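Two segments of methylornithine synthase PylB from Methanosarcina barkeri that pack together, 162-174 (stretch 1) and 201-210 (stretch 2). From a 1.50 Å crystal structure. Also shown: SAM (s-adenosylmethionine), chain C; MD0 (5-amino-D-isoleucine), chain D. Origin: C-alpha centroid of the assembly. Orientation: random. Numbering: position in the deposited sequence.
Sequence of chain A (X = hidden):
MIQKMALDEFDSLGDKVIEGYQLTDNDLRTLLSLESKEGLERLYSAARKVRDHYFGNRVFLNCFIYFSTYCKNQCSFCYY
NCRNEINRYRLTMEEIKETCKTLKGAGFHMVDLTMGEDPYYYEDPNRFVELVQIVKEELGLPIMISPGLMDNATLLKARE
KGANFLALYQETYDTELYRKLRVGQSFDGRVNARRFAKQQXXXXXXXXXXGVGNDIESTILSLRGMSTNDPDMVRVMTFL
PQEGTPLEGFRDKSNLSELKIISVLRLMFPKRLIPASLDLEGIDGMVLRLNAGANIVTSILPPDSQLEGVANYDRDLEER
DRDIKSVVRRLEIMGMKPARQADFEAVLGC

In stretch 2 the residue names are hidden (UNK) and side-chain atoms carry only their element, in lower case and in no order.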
# COMPACT_ATOMS: atom_id res chain seq x y z
N GLY A 162 7.45 -14.42 -12.46
CA GLY A 162 5.99 -14.29 -12.21
C GLY A 162 5.60 -13.14 -11.31
O GLY A 162 4.42 -13.03 -10.94
N ALA A 163 6.49 -12.21 -11.04
CA ALA A 163 6.04 -11.02 -10.33
C ALA A 163 5.11 -10.16 -11.22
O ALA A 163 5.39 -9.94 -12.38
CB ALA A 163 7.26 -10.21 -9.87
N ASN A 164 3.98 -9.74 -10.65
CA ASN A 164 2.99 -8.98 -11.38
C ASN A 164 2.94 -7.49 -11.02
O ASN A 164 2.56 -6.69 -11.90
CB ASN A 164 1.59 -9.54 -11.09
CG ASN A 164 1.44 -10.94 -11.61
OD1 ASN A 164 1.22 -11.13 -12.84
ND2 ASN A 164 1.67 -11.87 -10.77
N PHE A 165 3.14 -7.10 -9.77
CA PHE A 165 3.03 -5.72 -9.30
C PHE A 165 4.35 -5.38 -8.64
O PHE A 165 4.97 -6.20 -7.95
CB PHE A 165 1.89 -5.68 -8.22
CG PHE A 165 0.69 -4.91 -8.59
CD1 PHE A 165 0.75 -3.48 -8.47
CD2 PHE A 165 -0.47 -5.52 -8.95
CE1 PHE A 165 -0.38 -2.73 -8.75
CE2 PHE A 165 -1.63 -4.77 -9.26
CZ PHE A 165 -1.57 -3.38 -9.13
N LEU A 166 4.75 -4.16 -8.85
CA LEU A 166 5.85 -3.56 -8.06
C LEU A 166 5.27 -2.46 -7.18
O LEU A 166 4.65 -1.52 -7.71
CB LEU A 166 6.90 -2.94 -8.98
CG LEU A 166 8.01 -2.15 -8.22
CD1 LEU A 166 8.82 -3.09 -7.38
CD2 LEU A 166 8.83 -1.44 -9.26
N ALA A 167 5.46 -2.58 -5.88
CA ALA A 167 5.01 -1.49 -4.98
C ALA A 167 6.25 -0.75 -4.51
O ALA A 167 7.12 -1.33 -3.85
CB ALA A 167 4.25 -2.11 -3.78
N LEU A 168 6.35 0.50 -4.90
CA LEU A 168 7.56 1.29 -4.58
C LEU A 168 7.09 2.73 -4.37
O LEU A 168 6.91 3.48 -5.34
CB LEU A 168 8.57 1.18 -5.80
CG LEU A 168 9.97 1.73 -5.46
CD1 LEU A 168 10.71 0.81 -4.49
CD2 LEU A 168 10.75 1.91 -6.80
N TYR A 169 6.77 3.05 -3.11
CA TYR A 169 6.05 4.30 -2.89
C TYR A 169 6.99 5.47 -2.81
O TYR A 169 8.07 5.39 -2.27
CB TYR A 169 5.24 4.23 -1.53
CG TYR A 169 4.40 2.96 -1.40
CD1 TYR A 169 3.85 2.34 -2.53
CD2 TYR A 169 4.18 2.40 -0.18
CE1 TYR A 169 3.13 1.14 -2.41
CE2 TYR A 169 3.48 1.23 -0.03
CZ TYR A 169 2.98 0.59 -1.15
OH TYR A 169 2.28 -0.61 -0.99
N GLN A 170 6.55 6.58 -3.40
CA GLN A 170 7.39 7.80 -3.36
C GLN A 170 7.33 8.53 -2.00
O GLN A 170 8.27 9.30 -1.68
CB GLN A 170 6.91 8.78 -4.41
CG GLN A 170 8.03 9.78 -4.82
CD GLN A 170 9.17 9.17 -5.59
OE1 GLN A 170 9.03 8.12 -6.19
NE2 GLN A 170 10.30 9.89 -5.64
N GLU A 171 6.24 8.30 -1.22
CA GLU A 171 6.01 8.96 0.12
C GLU A 171 5.53 10.41 -0.03
O GLU A 171 4.52 10.83 0.55
CB GLU A 171 7.18 8.98 1.10
CG GLU A 171 7.98 7.72 1.23
CD GLU A 171 7.15 6.52 1.46
OE1 GLU A 171 5.94 6.53 1.89
OE2 GLU A 171 7.69 5.45 1.19
N THR A 172 6.25 11.15 -0.85
CA THR A 172 5.86 12.55 -1.15
C THR A 172 6.53 12.92 -2.47
O THR A 172 7.69 12.55 -2.72
CB THR A 172 6.32 13.49 -0.02
OG1 THR A 172 5.99 14.82 -0.36
CG2 THR A 172 7.82 13.41 0.25
N TYR A 173 5.89 13.79 -3.23
CA TYR A 173 6.55 14.46 -4.35
C TYR A 173 7.02 15.89 -4.05
O TYR A 173 7.50 16.60 -4.96
CB TYR A 173 5.61 14.52 -5.59
CG TYR A 173 5.51 13.16 -6.23
CD1 TYR A 173 4.70 12.15 -5.69
CD2 TYR A 173 6.25 12.88 -7.36
CE1 TYR A 173 4.68 10.84 -6.26
CE2 TYR A 173 6.21 11.60 -7.96
CZ TYR A 173 5.43 10.62 -7.40
OH TYR A 173 5.45 9.37 -7.98
N ASP A 174 6.92 16.29 -2.78
CA ASP A 174 7.46 17.57 -2.34
C ASP A 174 8.93 17.32 -2.04
O ASP A 174 9.27 16.58 -1.11
CB ASP A 174 6.68 17.92 -1.06
CG ASP A 174 7.17 19.14 -0.37
OD1 ASP A 174 8.25 19.66 -0.69
OD2 ASP A 174 6.34 19.59 0.54
N UNK A 201 6.33 -4.87 -18.10
CA UNK A 201 4.99 -5.44 -17.97
C UNK A 201 4.35 -5.40 -16.59
O UNK A 201 3.18 -5.82 -16.43
N UNK A 202 5.11 -4.96 -15.59
CA UNK A 202 4.50 -4.85 -14.25
C UNK A 202 3.37 -3.84 -14.19
O UNK A 202 3.39 -2.82 -14.90
c UNK A 202 6.48 -5.96 -11.59
c UNK A 202 5.56 -4.32 -13.24
c UNK A 202 8.68 -6.82 -11.81
c UNK A 202 7.49 -6.72 -11.09
o UNK A 202 9.71 -7.54 -11.31
c UNK A 202 6.63 -5.24 -12.81
c UNK A 202 8.87 -6.14 -12.98
c UNK A 202 7.84 -5.36 -13.51
N UNK A 203 2.42 -4.12 -13.30
CA UNK A 203 1.57 -3.05 -12.78
C UNK A 203 2.35 -2.38 -11.63
O UNK A 203 3.18 -3.06 -11.00
c UNK A 203 0.30 -3.68 -12.18
s UNK A 203 -0.82 -4.26 -13.40
N UNK A 204 2.10 -1.10 -11.34
CA UNK A 204 2.88 -0.39 -10.30
C UNK A 204 1.95 0.23 -9.30
O UNK A 204 0.82 0.68 -9.64
c UNK A 204 3.90 0.56 -10.87
c UNK A 204 4.86 -0.17 -11.83
c UNK A 204 3.27 1.68 -11.61
N UNK A 205 2.35 0.19 -8.04
CA UNK A 205 1.63 0.91 -6.96
C UNK A 205 2.55 2.02 -6.47
O UNK A 205 3.74 1.76 -6.13
c UNK A 205 0.49 0.64 -4.68
c UNK A 205 0.21 -0.18 -3.40
o UNK A 205 0.90 -1.18 -3.09
c UNK A 205 1.35 -0.06 -5.78
o UNK A 205 -0.70 0.29 -2.61
N UNK A 206 1.97 3.21 -6.38
CA UNK A 206 2.63 4.35 -5.74
C UNK A 206 1.86 4.70 -4.52
O UNK A 206 0.71 4.26 -4.32
c UNK A 206 2.67 5.53 -6.73
o UNK A 206 3.83 7.54 -7.30
c UNK A 206 3.73 6.61 -6.42
o UNK A 206 4.48 6.50 -5.40
N UNK A 207 2.49 5.49 -3.65
CA UNK A 207 1.87 5.80 -2.38
C UNK A 207 2.45 7.04 -1.77
O UNK A 207 3.63 7.34 -1.96
N UNK A 208 1.62 7.69 -0.99
CA UNK A 208 2.05 8.85 -0.18
C UNK A 208 1.76 8.68 1.28
O UNK A 208 0.92 7.85 1.69
c UNK A 208 2.14 10.29 -2.22
c UNK A 208 1.49 10.10 -0.81
c UNK A 208 -0.71 11.34 -1.28
c UNK A 208 -0.00 10.07 -0.65
N UNK A 209 2.56 9.35 2.12
CA UNK A 209 2.35 9.37 3.53
C UNK A 209 1.67 10.65 3.92
O UNK A 209 1.99 11.72 3.38
c UNK A 209 3.50 7.24 5.42
c UNK A 209 4.35 8.09 4.50
c UNK A 209 5.64 8.39 5.33
c UNK A 209 3.69 9.32 4.19
N UNK A 210 0.71 10.56 4.84
CA UNK A 210 0.09 11.77 5.40
C UNK A 210 0.33 11.78 6.86
O UNK A 210 0.63 10.77 7.44
c UNK A 210 -1.41 11.90 5.02
o UNK A 210 -1.82 13.23 5.38
c UNK A 210 -2.30 10.93 5.72
N SAM C . 11.74 -1.32 2.06
CA SAM C . 10.94 -1.17 0.94
C SAM C . 10.55 0.22 0.63
O SAM C . 10.87 1.14 1.41
OXT SAM C . 10.00 0.43 -0.51
CB SAM C . 9.65 -1.56 1.15
CG SAM C . 8.93 -1.27 2.40
SD SAM C . 7.32 -0.42 2.11
CE SAM C . 6.19 -1.64 2.72
C5' SAM C . 7.31 0.75 3.46
C4' SAM C . 6.54 1.81 3.20
O4' SAM C . 5.72 1.44 4.48
C3' SAM C . 7.12 3.01 3.16
O3' SAM C . 6.95 3.12 1.74
C2' SAM C . 5.91 3.68 3.82
O2' SAM C . 4.95 4.24 2.86
C1' SAM C . 5.20 2.73 4.80
N9 SAM C . 5.69 3.00 6.20
C8 SAM C . 6.91 2.76 6.78
N7 SAM C . 6.90 3.21 8.02
C5 SAM C . 5.65 3.73 8.27
C6 SAM C . 5.10 4.41 9.37
N6 SAM C . 5.78 4.63 10.49
N1 SAM C . 3.81 4.78 9.31
C2 SAM C . 3.06 4.59 8.18
N3 SAM C . 3.60 4.05 7.06
C4 SAM C . 4.89 3.60 7.13
C MD0 D . 0.26 -2.61 3.80
N MD0 D . 1.63 -3.38 5.65
O MD0 D . -0.31 -2.92 2.74
CA MD0 D . 1.51 -3.32 4.20
CB MD0 D . 2.76 -2.62 3.58
CD MD0 D . 4.02 -2.60 1.33
NE MD0 D . 3.85 -2.80 -0.11
CG MD0 D . 2.68 -2.77 2.03
CG2 MD0 D . 2.89 -1.12 3.95
OXT MD0 D . -0.16 -1.72 4.56
O HOH W 1 3.24 13.15 1.66

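Position 201 has no side-chain atoms and touches nothing on stretch 1. Its phi is positive where a helix ends, and a CB would be jammed against the preceding carbonyl O; this is Gly201.

Position 202 carries one carbon, then a six-carbon ring bearing one oxygen. The ring lies beside Ala163 to Leu166, one of its carbons 3.7 Å from Ala163 CB and another 4.0 Å from Leu166 CB. It is Tyr202, whose long flat side chain can cover several residues while its OH bonds elsewhere in the structure.

Position 203 has one carbon and one sulfur; the carbon, CB, sits over the face of the Phe165 ring, 3.4 Å from the centroid. This is Cys203, and the CH-pi contact suits a small side chain.

Position 204 shows three carbons, branched at the first, on the sheet face shared with Leu166; one lies 4.5 Å from Leu166 CB. This is Val204, a beta-branched residue at home in a strand.

Position 205 has three carbons in a row, the third carrying two oxygens, one of them 2.6 Å from Tyr169 OH. This is Glu205: its extended t,t chain brings OE1 to that hydroxyl, which donates a hydrogen bond, while OE2 is bonded elsewhere in the structure.

Position 206 has two carbons, the second with two oxygens; one oxygen is 2.9 Å from Gln170 N, the other 2.5 Å from Tyr173 OH, and both accept hydrogen bonds. This is Asp206, whose short carboxylate holds the loop where strand pairing has lapsed.

Position 207 has no side-chain atoms. A CB here would point toward stretch 1 and lie 2.9 Å from Tyr169 CG, a clash, so Gly207 fits.

Position 208 has four carbons, forked at the first with one arm two carbons long; its backbone bridges Glu171, while the side-chain end leads away. This is Ile208, beta-branched and suited to an extended strand.

Position 209 has four carbons forked at the second, the fork 3.4 Å from Glu171 OE1. This is Leu209, an apolar surface against Glu171 and SAM, its CD2 3.6 Å from SAM N3.

Position 210 has one carbon bearing one oxygen and one carbon, pointing away from stretch 1: Thr210, beta-branched for a strand, its hydroxyl bonded elsewhere in the structure.

The contact rests on a parallel ladder, including Cys203 N to Asn164 O and Leu166 N to Cys203 O, both 2.9 Å. After a one-residue shift, Glu171 N to Gly207 O and Leu209 N to Glu171 O, each 2.9 Å, restore pairing. Between them, side chains bridge the gap. Tyr169 OH accepts from MD0 NE at 2.8 Å, and the Glu171 carboxylate from both SAM ribose hydroxyls.

Stretch 2, residues 201-210: GYCVEDGILT
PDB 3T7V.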